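Local coordinates for protein B-agarase (Saccharophagus degradans, PDB 4BQ2) that hydrolyses agarose, acting as a family 50 exo-beta-agarase that probably cuts short products from the chain ends of this marine polysaccharide, at residues Y87-D92 and S170-S175; E223-A228 and E384-E389; T316-K321 and Y361-H366; A530-I535 and R568-M573. One frame throughout, in Å; residues are numbered along the deposited sequence.

Following the chain from the N terminus, contact 1 comes first: it pairs two strands of the carbohydrate-binding-module-like domain and closes a loop of 77 residues. Contact 2 opens afterwards and spans 155 residues, bringing the helix 222-235 against the end of helix 378-387. Contact 3 lies wholly within that long excursion, where a 3-10 turn meets the edge strand 359-362. Contact 4 follows last, joining helix 519-532 to the long helix 565-593 across 32 residues. No two contacts cross along the chain and none touch in space. Contacts 2 and 3 are the nearest pair, about 15 Å between nearest atoms, whereas contacts 2 and 4 have centres 65 Å apart.

Contact 1 of 4, residues Y87-D92 and S170-S175; sequences YLDVTD and SLSVQS
Y87 and Q174 meet because both side chains swing to the backbone N side, CG anti to the carbonyl carbon (chi1 -71° and -60°). From there the Q174 chain runs out extended and lays its amide over one face of the Y87 ring, the two planes 18° apart in an offset stack, with Q174 NE2 3.6 Å from Y87 CG. The amide is pinned along its own strand: Q174 NE2 donates to S172 OG at 2.9 Å, almost in the amide plane. Beside this stack a water lies within hydrogen-bonding distance of Y87 O (2.8 Å) and D89 OD2, and bonds S170 OG and S172 OG, bridging both strands on the side where Y87, D89, S170 and S172 point; the other carboxylate oxygen, D89 OD1, is held by T99. On the reverse side L88 CD1 packs on L171 CD2 at 3.9 Å. The backbones are laced at two hydrogen-bonded pairs, Y87 with S172 and D89 with S170. Of these four bonds the straightest is Y87 N to S172 O, 2.9 Å. With strands 97-104 and 51-56 pairing on the outer edges, this is an interior antiparallel ladder, characteristic of the beta-rich carbohydrate-binding-module-like domain.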
loop_
_atom_site.group_PDB
_atom_site.type_symbol
_atom_site.label_atom_id
_atom_site.label_comp_id
_atom_site.label_asym_id
_atom_site.label_seq_id
_atom_site.Cartn_x
_atom_site.Cartn_y
_atom_site.Cartn_z
ATOM N N TYR A 87 16.321 2.372 -3.255
ATOM C CA TYR A 87 15.598 3.616 -3.116
ATOM C C TYR A 87 16.557 4.724 -3.473
ATOM O O TYR A 87 17.646 4.784 -2.904
ATOM C CB TYR A 87 15.102 3.780 -1.683
ATOM C CG TYR A 87 13.975 2.815 -1.346
ATOM C CD1 TYR A 87 14.254 1.553 -0.855
ATOM C CD2 TYR A 87 12.649 3.178 -1.541
ATOM C CE1 TYR A 87 13.225 0.645 -0.542
ATOM C CE2 TYR A 87 11.608 2.293 -1.241
ATOM C CZ TYR A 87 11.910 1.032 -0.745
ATOM O OH TYR A 87 10.869 0.173 -0.438
ATOM N N LEU A 88 16.185 5.557 -4.453
ATOM C CA LEU A 88 16.990 6.691 -4.829
ATOM C C LEU A 88 16.281 7.925 -4.261
ATOM O O LEU A 88 15.144 8.199 -4.645
ATOM C CB LEU A 88 17.125 6.774 -6.363
ATOM C CG LEU A 88 17.652 8.131 -6.847
ATOM C CD1 LEU A 88 19.146 8.248 -6.544
ATOM C CD2 LEU A 88 17.348 8.354 -8.349
ATOM N N ASP A 89 16.941 8.609 -3.326
ATOM C CA ASP A 89 16.421 9.841 -2.748
ATOM C C ASP A 89 17.387 10.937 -3.128
ATOM O O ASP A 89 18.585 10.813 -2.908
ATOM C CB ASP A 89 16.375 9.733 -1.223
ATOM C CG ASP A 89 15.301 8.754 -0.739
ATOM O OD1 ASP A 89 14.135 9.174 -0.662
ATOM O OD2 ASP A 89 15.638 7.574 -0.451
ATOM N N VAL A 90 16.851 12.006 -3.708
ATOM C CA VAL A 90 17.657 13.122 -4.146
ATOM C C VAL A 90 17.114 14.331 -3.394
ATOM O O VAL A 90 15.919 14.607 -3.446
ATOM C CB VAL A 90 17.559 13.313 -5.679
ATOM C CG1 VAL A 90 18.367 14.518 -6.132
ATOM C CG2 VAL A 90 18.050 12.060 -6.405
ATOM N N THR A 91 17.998 15.004 -2.649
ATOM C CA THR A 91 17.627 16.131 -1.776
ATOM C C THR A 91 18.284 17.432 -2.258
ATOM O O THR A 91 19.464 17.437 -2.624
ATOM C CB THR A 91 18.009 15.826 -0.308
ATOM O OG1 THR A 91 17.361 14.613 0.094
ATOM C CG2 THR A 91 17.537 16.931 0.644
ATOM N N ASP A 92 17.502 18.505 -2.342
ATOM C CA ASP A 92 18.051 19.789 -2.755
ATOM C C ASP A 92 18.401 20.645 -1.536
ATOM O O ASP A 92 18.142 20.272 -0.391
ATOM C CB ASP A 92 17.176 20.514 -3.800
ATOM C CG ASP A 92 15.865 21.061 -3.241
ATOM O OD1 ASP A 92 15.726 21.335 -2.015
ATOM O OD2 ASP A 92 14.941 21.235 -4.056
ATOM N N SER A 170 21.198 9.758 -2.551
ATOM C CA SER A 170 21.254 8.581 -1.716
ATOM C C SER A 170 20.739 7.357 -2.470
ATOM O O SER A 170 19.722 7.455 -3.139
ATOM C CB SER A 170 20.363 8.845 -0.492
ATOM O OG SER A 170 20.185 7.658 0.203
ATOM N N LEU A 171 21.476 6.246 -2.397
ATOM C CA LEU A 171 20.994 4.934 -2.826
ATOM C C LEU A 171 20.965 4.008 -1.617
ATOM O O LEU A 171 21.992 3.746 -1.014
ATOM C CB LEU A 171 21.877 4.337 -3.931
ATOM C CG LEU A 171 21.693 4.914 -5.348
ATOM C CD1 LEU A 171 22.786 4.400 -6.274
ATOM C CD2 LEU A 171 20.329 4.604 -5.947
ATOM N N SER A 172 19.786 3.504 -1.264
ATOM C CA SER A 172 19.664 2.706 -0.056
ATOM C C SER A 172 18.899 1.408 -0.253
ATOM O O SER A 172 18.013 1.317 -1.104
ATOM C CB SER A 172 19.020 3.488 1.095
ATOM O OG SER A 172 17.738 4.051 0.746
ATOM N N VAL A 173 19.232 0.448 0.604
ATOM C CA VAL A 173 18.521 -0.808 0.741
ATOM C C VAL A 173 17.904 -0.863 2.143
ATOM O O VAL A 173 18.631 -0.727 3.139
ATOM C CB VAL A 173 19.496 -1.963 0.503
ATOM C CG1 VAL A 173 18.964 -3.280 1.049
ATOM C CG2 VAL A 173 19.837 -2.087 -0.982
ATOM N N GLN A 174 16.587 -1.091 2.221
ATOM C CA GLN A 174 15.805 -0.907 3.459
ATOM C C GLN A 174 15.069 -2.181 3.879
ATOM O O GLN A 174 14.445 -2.840 3.035
ATOM C CB GLN A 174 14.803 0.234 3.251
ATOM C CG GLN A 174 15.500 1.546 2.928
ATOM C CD GLN A 174 14.572 2.714 2.635
ATOM O OE1 GLN A 174 13.377 2.724 2.983
ATOM N NE2 GLN A 174 15.128 3.714 1.979
ATOM N N SER A 175 15.151 -2.537 5.170
ATOM C CA SER A 175 14.464 -3.692 5.719
ATOM C C SER A 175 14.567 -4.954 4.863
ATOM O O SER A 175 13.569 -5.623 4.608
ATOM C CB SER A 175 12.982 -3.364 5.977
ATOM O OG SER A 175 12.889 -2.397 7.023
HETATM O O HOH W 1 17.884 6.451 -0.640
#

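Contact 2 of 4, residues E223-A228 and E384-E389; sequences EELHAA and ERKYGE
L225 and H226 of helix 222-235 meet R385 and K386 at the C-terminal turn of helix 378-387, with side chains of one helix donating to C-terminal carbonyls of another. That end is marked by G388, the first residue to leave helical geometry, with positive phi. The polar part is a single bond across the two segments: H226 NE2 donates to R385 O over 2.9 Å, nearly straight at 166°. The carbonyl oxygen lies in the plane of the imidazole, at its edge, though the nitrogen itself sits 26° off the carbonyl plane. Since R385 O has no amide one turn further on within bonding distance, the ring takes the place of a helical N-H, and the bond fixes how the imidazole is turned. Its neighbour K386 O accepts from R229 NH1, further along helix 222-235. Among the charged ends, R385 reaches N382 and the backbone of E206, and K386 NZ forms a salt bridge with D725. Apolar packing does the rest. L225 crosses K386 at about a right angle and touches R385 CB with CD2 at 4.0 Å, while L225 CG rests on K386 CG at 3.6 Å.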
loop_
_atom_site.group_PDB
_atom_site.type_symbol
_atom_site.label_atom_id
_atom_site.label_comp_id
_atom_site.label_asym_id
_atom_site.label_seq_id
_atom_site.Cartn_x
_atom_site.Cartn_y
_atom_site.Cartn_z
ATOM N N GLU A 223 -9.576 -17.013 -28.083
ATOM C CA GLU A 223 -9.177 -18.425 -28.090
ATOM C C GLU A 223 -8.115 -18.720 -27.020
ATOM O O GLU A 223 -8.281 -19.654 -26.225
ATOM C CB GLU A 223 -8.660 -18.864 -29.467
ATOM C CG GLU A 223 -9.755 -19.047 -30.523
ATOM C CD GLU A 223 -10.169 -17.766 -31.277
ATOM O OE1 GLU A 223 -9.797 -16.613 -30.898
ATOM O OE2 GLU A 223 -10.923 -17.922 -32.271
ATOM N N GLU A 224 -7.049 -17.916 -27.002
ATOM C CA GLU A 224 -5.954 -18.056 -26.024
ATOM C C GLU A 224 -6.474 -17.925 -24.577
ATOM O O GLU A 224 -6.024 -18.639 -23.674
ATOM C CB GLU A 224 -4.838 -17.022 -26.291
ATOM C CG GLU A 224 -3.995 -17.299 -27.540
ATOM C CD GLU A 224 -2.813 -16.332 -27.761
ATOM O OE1 GLU A 224 -2.592 -15.402 -26.933
ATOM O OE2 GLU A 224 -2.090 -16.525 -28.792
ATOM N N LEU A 225 -7.411 -17.001 -24.374
ATOM C CA LEU A 225 -8.036 -16.809 -23.066
ATOM C C LEU A 225 -8.867 -18.015 -22.623
ATOM O O LEU A 225 -8.810 -18.412 -21.447
ATOM C CB LEU A 225 -8.869 -15.527 -23.039
ATOM C CG LEU A 225 -9.505 -15.047 -21.728
ATOM C CD1 LEU A 225 -8.450 -14.750 -20.674
ATOM C CD2 LEU A 225 -10.377 -13.816 -21.974
ATOM N N HIS A 226 -9.640 -18.592 -23.538
ATOM C CA HIS A 226 -10.441 -19.777 -23.196
ATOM C C HIS A 226 -9.552 -20.984 -22.965
ATOM O O HIS A 226 -9.891 -21.858 -22.166
ATOM C CB HIS A 226 -11.509 -20.099 -24.247
ATOM C CG HIS A 226 -12.659 -19.147 -24.247
ATOM N ND1 HIS A 226 -13.552 -19.064 -25.291
ATOM C CD2 HIS A 226 -13.036 -18.200 -23.355
ATOM C CE1 HIS A 226 -14.444 -18.123 -25.034
ATOM N NE2 HIS A 226 -14.160 -17.591 -23.860
ATOM N N ALA A 227 -8.417 -21.015 -23.662
ATOM C CA ALA A 227 -7.418 -22.044 -23.466
ATOM C C ALA A 227 -6.816 -21.976 -22.071
ATOM O O ALA A 227 -6.655 -23.020 -21.440
ATOM C CB ALA A 227 -6.316 -21.942 -24.509
ATOM N N ALA A 228 -6.470 -20.771 -21.605
ATOM C CA ALA A 228 -5.903 -20.586 -20.238
ATOM C C ALA A 228 -6.932 -20.943 -19.182
ATOM O O ALA A 228 -6.598 -21.611 -18.197
ATOM C CB ALA A 228 -5.398 -19.160 -20.023
ATOM N N GLU A 384 -16.561 -11.799 -17.951
ATOM C CA GLU A 384 -17.659 -12.136 -18.865
ATOM C C GLU A 384 -17.119 -12.856 -20.095
ATOM O O GLU A 384 -17.686 -13.889 -20.533
ATOM C CB GLU A 384 -18.487 -10.920 -19.270
ATOM C CG GLU A 384 -19.749 -11.326 -20.039
ATOM C CD GLU A 384 -20.658 -10.158 -20.353
ATOM O OE1 GLU A 384 -20.596 -9.119 -19.675
ATOM O OE2 GLU A 384 -21.444 -10.289 -21.304
ATOM N N ARG A 385 -15.998 -12.367 -20.632
ATOM C CA ARG A 385 -15.391 -13.032 -21.791
ATOM C C ARG A 385 -15.052 -14.475 -21.499
ATOM O O ARG A 385 -15.280 -15.341 -22.347
ATOM C CB ARG A 385 -14.106 -12.330 -22.241
ATOM C CG ARG A 385 -14.345 -10.991 -22.947
ATOM C CD ARG A 385 -12.988 -10.434 -23.391
ATOM N NE ARG A 385 -13.109 -9.287 -24.286
ATOM C CZ ARG A 385 -12.729 -8.037 -24.020
ATOM N NH1 ARG A 385 -12.199 -7.708 -22.852
ATOM N NH2 ARG A 385 -12.885 -7.090 -24.946
ATOM N N LYS A 386 -14.492 -14.748 -20.318
ATOM C CA LYS A 386 -14.083 -16.126 -19.950
ATOM C C LYS A 386 -15.214 -17.079 -19.645
ATOM O O LYS A 386 -15.173 -18.254 -20.058
ATOM C CB LYS A 386 -13.178 -16.136 -18.710
ATOM C CG LYS A 386 -11.720 -15.817 -18.971
ATOM C CD LYS A 386 -10.881 -15.811 -17.681
ATOM C CE LYS A 386 -10.759 -17.188 -17.051
ATOM N NZ LYS A 386 -9.630 -17.256 -16.059
ATOM N N TYR A 387 -16.196 -16.591 -18.888
ATOM C CA TYR A 387 -17.194 -17.483 -18.313
ATOM C C TYR A 387 -18.543 -17.374 -18.964
ATOM O O TYR A 387 -19.402 -18.233 -18.736
ATOM C CB TYR A 387 -17.309 -17.286 -16.782
ATOM C CG TYR A 387 -16.008 -17.559 -16.043
ATOM C CD1 TYR A 387 -15.291 -18.725 -16.265
ATOM C CD2 TYR A 387 -15.511 -16.658 -15.106
ATOM C CE1 TYR A 387 -14.093 -18.990 -15.592
ATOM C CE2 TYR A 387 -14.308 -16.903 -14.432
ATOM C CZ TYR A 387 -13.620 -18.093 -14.679
ATOM O OH TYR A 387 -12.465 -18.364 -14.016
ATOM N N GLY A 388 -18.715 -16.327 -19.779
ATOM C CA GLY A 388 -19.954 -16.068 -20.495
ATOM C C GLY A 388 -21.116 -15.916 -19.529
ATOM O O GLY A 388 -20.910 -15.660 -18.332
ATOM N N GLU A 389 -22.335 -16.105 -20.045
ATOM C CA GLU A 389 -23.554 -16.055 -19.224
ATOM C C GLU A 389 -24.490 -17.270 -19.344
ATOM O O GLU A 389 -24.986 -17.573 -20.433
ATOM C CB GLU A 389 -24.327 -14.785 -19.527
ATOM C CG GLU A 389 -23.595 -13.545 -19.088
ATOM C CD GLU A 389 -24.488 -12.338 -19.129
ATOM O OE1 GLU A 389 -25.106 -12.116 -20.187
ATOM O OE2 GLU A 389 -24.600 -11.626 -18.114
#

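Contact 3 of 4, residues T316-K321 and Y361-H366; sequences TPEDSK and YRRSAH
R363 grips the carboxylate of E318 side-on, NE to one oxygen and NH2 to the other. The salt bridge R363 NE to E318 OE2 is 2.8 Å long and almost straight, with the oxygen in the guanidinium plane; R363 NH2 to E318 OE1 is 3.0 Å and more bent. The two flat groups are turned 55° against each other. E318 OE2 also accepts the backbone R363 N at 2.9 Å, from the same face of the carboxylate as NE, and a further hydrogen bond from a water that also donates to Y361 O and accepts from R362 NH1. R310 binds E318 OE1, so this largely buried carboxylate is ringed by donors, which would favour its charged form. E318 opens the 3-10 turn 318-320, docking it on the end of strand 359-362, an outer strand of a four-stranded antiparallel sheet, and the loop that follows. R362 bends at chi2 (-50°) to bring its guanidinium back over the turn: E318 O lies over the centre of one face, 3.6 Å above it, and R362 NH2 donates to K321 O at 3.0 Å as well as to S292 O. A second water joins R362 NE to D319 O. D319 OD1 hydrogen-bonds a glycerol, probably from the crystallisation liquor. Further out, S364 OG packs against E318 CB at 3.4 Å.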
loop_
_atom_site.group_PDB
_atom_site.type_symbol
_atom_site.label_atom_id
_atom_site.label_comp_id
_atom_site.label_asym_id
_atom_site.label_seq_id
_atom_site.Cartn_x
_atom_site.Cartn_y
_atom_site.Cartn_z
ATOM N N THR A 316 -20.362 2.994 3.617
ATOM C CA THR A 316 -19.340 2.561 2.675
ATOM C C THR A 316 -18.779 3.755 1.885
ATOM O O THR A 316 -19.542 4.471 1.213
ATOM C CB THR A 316 -19.909 1.481 1.731
ATOM O OG1 THR A 316 -20.445 0.400 2.523
ATOM C CG2 THR A 316 -18.828 0.954 0.754
ATOM N N PRO A 317 -17.451 3.986 1.985
ATOM C CA PRO A 317 -16.836 5.071 1.260
ATOM C C PRO A 317 -16.813 4.747 -0.232
ATOM O O PRO A 317 -16.852 3.568 -0.632
ATOM C CB PRO A 317 -15.408 5.164 1.839
ATOM C CG PRO A 317 -15.150 3.855 2.483
ATOM C CD PRO A 317 -16.472 3.183 2.740
ATOM N N GLU A 318 -16.750 5.805 -1.035
ATOM C CA GLU A 318 -16.942 5.707 -2.485
ATOM C C GLU A 318 -15.965 4.723 -3.108
ATOM O O GLU A 318 -16.348 3.925 -3.954
ATOM C CB GLU A 318 -16.836 7.096 -3.148
ATOM C CG GLU A 318 -17.162 7.093 -4.653
ATOM C CD GLU A 318 -18.661 6.936 -4.979
ATOM O OE1 GLU A 318 -19.480 6.689 -4.040
ATOM O OE2 GLU A 318 -19.029 7.044 -6.191
ATOM N N ASP A 319 -14.708 4.760 -2.663
ATOM C CA ASP A 319 -13.682 3.838 -3.154
ATOM C C ASP A 319 -14.050 2.336 -3.004
ATOM O O ASP A 319 -13.624 1.490 -3.795
ATOM C CB ASP A 319 -12.350 4.143 -2.456
ATOM C CG ASP A 319 -12.392 3.835 -0.973
ATOM O OD1 ASP A 319 -12.059 2.669 -0.596
ATOM O OD2 ASP A 319 -12.746 4.750 -0.199
ATOM N N SER A 320 -14.879 2.026 -2.005
ATOM C CA SER A 320 -15.207 0.641 -1.636
ATOM C C SER A 320 -16.637 0.272 -2.030
ATOM O O SER A 320 -17.099 -0.830 -1.729
ATOM C CB SER A 320 -14.999 0.413 -0.122
ATOM O OG SER A 320 -13.627 0.517 0.223
ATOM N N LYS A 321 -17.312 1.163 -2.762
ATOM C CA LYS A 321 -18.654 0.878 -3.270
ATOM C C LYS A 321 -18.624 -0.167 -4.370
ATOM O O LYS A 321 -17.598 -0.382 -5.005
ATOM C CB LYS A 321 -19.352 2.156 -3.771
ATOM C CG LYS A 321 -19.615 3.154 -2.643
ATOM C CD LYS A 321 -20.838 2.775 -1.827
ATOM C CE LYS A 321 -22.137 3.163 -2.546
ATOM N NZ LYS A 321 -23.326 2.721 -1.761
ATOM N N TYR A 361 -18.963 4.323 -12.563
ATOM C CA TYR A 361 -18.855 5.761 -12.342
ATOM C C TYR A 361 -18.433 6.026 -10.899
ATOM O O TYR A 361 -19.067 5.529 -9.964
ATOM C CB TYR A 361 -20.167 6.487 -12.650
ATOM C CG TYR A 361 -19.977 7.987 -12.654
ATOM C CD1 TYR A 361 -19.588 8.657 -13.823
ATOM C CD2 TYR A 361 -20.134 8.741 -11.481
ATOM C CE1 TYR A 361 -19.389 10.029 -13.821
ATOM C CE2 TYR A 361 -19.928 10.124 -11.479
ATOM C CZ TYR A 361 -19.547 10.755 -12.654
ATOM O OH TYR A 361 -19.331 12.123 -12.663
ATOM N N ARG A 362 -17.377 6.809 -10.710
ATOM C CA ARG A 362 -17.001 7.213 -9.355
ATOM C C ARG A 362 -17.334 8.691 -9.131
ATOM O O ARG A 362 -17.097 9.510 -10.004
ATOM C CB ARG A 362 -15.523 6.905 -9.102
ATOM C CG ARG A 362 -15.218 5.414 -8.956
ATOM C CD ARG A 362 -16.148 4.720 -7.951
ATOM N NE ARG A 362 -15.666 3.387 -7.568
ATOM C CZ ARG A 362 -16.446 2.368 -7.213
ATOM N NH1 ARG A 362 -17.781 2.480 -7.201
ATOM N NH2 ARG A 362 -15.882 1.204 -6.890
ATOM N N ARG A 363 -17.903 9.028 -7.973
ATOM C CA ARG A 363 -18.347 10.410 -7.718
ATOM C C ARG A 363 -17.278 11.208 -6.999
ATOM O O ARG A 363 -17.398 12.421 -6.844
ATOM C CB ARG A 363 -19.683 10.419 -6.977
ATOM C CG ARG A 363 -20.773 9.695 -7.762
ATOM C CD ARG A 363 -21.920 9.307 -6.851
ATOM N NE ARG A 363 -21.665 8.027 -6.178
ATOM C CZ ARG A 363 -22.602 7.271 -5.602
ATOM N NH1 ARG A 363 -23.891 7.648 -5.606
ATOM N NH2 ARG A 363 -22.256 6.125 -5.023
ATOM N N SER A 364 -16.211 10.530 -6.600
ATOM C CA SER A 364 -15.064 11.200 -5.994
ATOM C C SER A 364 -13.795 10.407 -6.305
ATOM O O SER A 364 -13.864 9.295 -6.846
ATOM C CB SER A 364 -15.247 11.330 -4.485
ATOM O OG SER A 364 -15.362 10.041 -3.913
ATOM N N ALA A 365 -12.642 10.989 -5.975
ATOM C CA ALA A 365 -11.353 10.332 -6.155
ATOM C C ALA A 365 -10.446 10.881 -5.076
ATOM O O ALA A 365 -10.657 12.001 -4.616
ATOM C CB ALA A 365 -10.771 10.648 -7.530
ATOM N N HIS A 366 -9.439 10.114 -4.665
ATOM C CA HIS A 366 -8.490 10.639 -3.678
ATOM C C HIS A 366 -7.527 11.576 -4.388
ATOM O O HIS A 366 -7.228 12.671 -3.896
ATOM C CB HIS A 366 -7.724 9.512 -2.988
ATOM C CG HIS A 366 -6.513 9.968 -2.228
ATOM N ND1 HIS A 366 -6.550 10.311 -0.885
ATOM C CD2 HIS A 366 -5.224 10.109 -2.615
ATOM C CE1 HIS A 366 -5.327 10.629 -0.484
ATOM N NE2 HIS A 366 -4.507 10.513 -1.513
HETATM O O HOH W 2 -19.591 4.612 -7.393
HETATM O O HOH W 3 -13.231 2.763 -6.328
#

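Contact 4 of 4, residues A530-I535 and R568-M573; sequences AKYKTI and RADYSM
K531 reaches across to D570 with a fully extended chain, CG anti to the backbone N (chi1 176°), so that its ammonium group arrives at the carboxylate on the facing helix. The salt bridge K531 NZ to D570 OD1 is modelled at 2.5 Å, short enough that the exact spacing is doubtful; NZ comes to the syn side of the oxygen but 30° out of the carboxylate plane. On the way, K531 CD passes M573 CE at 4.1 Å, so the lysine's methylenes run alongside the methionine; A569 CB lies near NZ. Next along, Y532 comes from the same helix to the other oxygen, its side chain pointing against that of D570: its OH donates to D570 OD2 at 2.6 Å, on the syn lone pair, with the ring nearly perpendicular to the carboxylate (84°). The ring also leans on its neighbour, K531 CG lying above one face toward the rim, and it packs on A537, L538 and A541 of helix 535-542 while its OH reaches helix 565-593. W542 NE1 adds a second donor to D570 OD2, so three donors hold the carboxylate and should restrict its rotation. The helix then stops: K533 has positive phi and turns its NZ back to A530 O at 2.9 Å. T534 follows as N-cap of helix 535-542, its OG1 taking the N-H of A537. The result is two consecutive helices, 519-532 and 535-542, joined by a tight turn and tied by a shared aspartate to the early turns of the long helix 565-593, at the surface of the region related to the beta-galactosidase family.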
loop_
_atom_site.group_PDB
_atom_site.type_symbol
_atom_site.label_atom_id
_atom_site.label_comp_id
_atom_site.label_asym_id
_atom_site.label_seq_id
_atom_site.Cartn_x
_atom_site.Cartn_y
_atom_site.Cartn_z
ATOM N N ALA A 530 -5.647 18.849 34.759
ATOM C CA ALA A 530 -5.433 17.914 35.845
ATOM C C ALA A 530 -3.934 17.760 36.108
ATOM O O ALA A 530 -3.539 17.617 37.257
ATOM C CB ALA A 530 -6.085 16.562 35.573
ATOM N N LYS A 531 -3.110 17.827 35.057
ATOM C CA LYS A 531 -1.660 17.639 35.207
ATOM C C LYS A 531 -1.018 18.833 35.934
ATOM O O LYS A 531 -0.301 18.642 36.906
ATOM C CB LYS A 531 -0.987 17.411 33.838
ATOM C CG LYS A 531 0.528 17.301 33.885
ATOM C CD LYS A 531 1.120 16.699 32.621
ATOM C CE LYS A 531 2.645 16.664 32.689
ATOM N NZ LYS A 531 3.313 16.259 31.409
ATOM N N TYR A 532 -1.302 20.043 35.462
ATOM C CA TYR A 532 -0.554 21.266 35.842
ATOM C C TYR A 532 -1.253 22.087 36.916
ATOM O O TYR A 532 -0.599 22.842 37.635
ATOM C CB TYR A 532 -0.308 22.164 34.624
ATOM C CG TYR A 532 0.757 21.626 33.700
ATOM C CD1 TYR A 532 2.110 21.641 34.071
ATOM C CD2 TYR A 532 0.416 21.082 32.460
ATOM C CE1 TYR A 532 3.095 21.117 33.242
ATOM C CE2 TYR A 532 1.387 20.566 31.617
ATOM C CZ TYR A 532 2.728 20.593 32.009
ATOM O OH TYR A 532 3.681 20.076 31.186
ATOM N N LYS A 533 -2.581 21.934 36.993
ATOM C CA LYS A 533 -3.486 22.644 37.933
ATOM C C LYS A 533 -3.635 24.126 37.583
ATOM O O LYS A 533 -4.736 24.599 37.312
ATOM C CB LYS A 533 -3.123 22.445 39.426
ATOM C CG LYS A 533 -2.560 21.084 39.831
ATOM C CD LYS A 533 -3.572 19.945 39.778
ATOM C CE LYS A 533 -2.900 18.632 40.133
ATOM N NZ LYS A 533 -3.892 17.525 40.158
ATOM N N THR A 534 -2.511 24.838 37.529
ATOM C CA THR A 534 -2.527 26.276 37.338
ATOM C C THR A 534 -1.925 26.589 35.985
ATOM O O THR A 534 -1.007 25.882 35.533
ATOM C CB THR A 534 -1.663 26.995 38.410
ATOM O OG1 THR A 534 -0.297 26.616 38.238
ATOM C CG2 THR A 534 -2.090 26.617 39.831
ATOM N N ILE A 535 -2.411 27.659 35.357
ATOM C CA ILE A 535 -1.826 28.120 34.107
ATOM C C ILE A 535 -0.350 28.495 34.323
ATOM O O ILE A 535 0.425 28.499 33.372
ATOM C CB ILE A 535 -2.630 29.287 33.464
ATOM C CG1 ILE A 535 -2.247 29.526 31.988
ATOM C CG2 ILE A 535 -2.450 30.579 34.242
ATOM C CD1 ILE A 535 -2.521 28.356 31.045
ATOM N N ARG A 568 7.160 17.285 24.776
ATOM C CA ARG A 568 7.070 15.883 24.370
ATOM C C ARG A 568 6.174 15.021 25.302
ATOM O O ARG A 568 5.313 14.254 24.828
ATOM C CB ARG A 568 8.464 15.265 24.259
ATOM C CG ARG A 568 8.435 13.848 23.751
ATOM C CD ARG A 568 9.836 13.228 23.758
ATOM N NE ARG A 568 10.795 14.090 23.063
ATOM C CZ ARG A 568 11.005 14.084 21.747
ATOM N NH1 ARG A 568 10.330 13.239 20.964
ATOM N NH2 ARG A 568 11.886 14.928 21.213
ATOM N N ALA A 569 6.371 15.149 26.617
ATOM C CA ALA A 569 5.585 14.376 27.592
ATOM C C ALA A 569 4.099 14.667 27.428
ATOM O O ALA A 569 3.262 13.757 27.484
ATOM C CB ALA A 569 6.032 14.686 29.021
ATOM N N ASP A 570 3.780 15.933 27.210
ATOM C CA ASP A 570 2.414 16.381 27.008
ATOM C C ASP A 570 1.814 15.896 25.691
ATOM O O ASP A 570 0.637 15.458 25.654
ATOM C CB ASP A 570 2.310 17.912 27.136
ATOM C CG ASP A 570 2.497 18.390 28.586
ATOM O OD1 ASP A 570 2.308 17.573 29.507
ATOM O OD2 ASP A 570 2.821 19.575 28.801
ATOM N N TYR A 571 2.588 15.979 24.614
ATOM C CA TYR A 571 2.081 15.493 23.334
ATOM C C TYR A 571 1.859 13.985 23.420
ATOM O O TYR A 571 0.849 13.486 22.924
ATOM C CB TYR A 571 3.052 15.783 22.204
ATOM C CG TYR A 571 3.331 17.235 21.899
ATOM C CD1 TYR A 571 2.455 18.254 22.290
ATOM C CD2 TYR A 571 4.478 17.584 21.174
ATOM C CE1 TYR A 571 2.712 19.572 21.952
ATOM C CE2 TYR A 571 4.761 18.901 20.860
ATOM C CZ TYR A 571 3.874 19.890 21.256
ATOM O OH TYR A 571 4.147 21.196 20.940
ATOM N N SER A 572 2.787 13.283 24.084
ATOM C CA SER A 572 2.674 11.828 24.281
ATOM C C SER A 572 1.381 11.480 25.042
ATOM O O SER A 572 0.621 10.610 24.619
ATOM C CB SER A 572 3.883 11.256 25.011
ATOM O OG SER A 572 3.785 9.832 25.078
ATOM N N MET A 573 1.132 12.187 26.144
ATOM C CA MET A 573 -0.060 11.984 26.949
ATOM C C MET A 573 -1.358 12.225 26.134
ATOM O O MET A 573 -2.329 11.448 26.241
ATOM C CB MET A 573 -0.021 12.907 28.192
ATOM C CG MET A 573 -1.361 13.039 28.908
ATOM S SD MET A 573 -1.265 14.075 30.381
ATOM C CE MET A 573 -1.516 15.678 29.623
#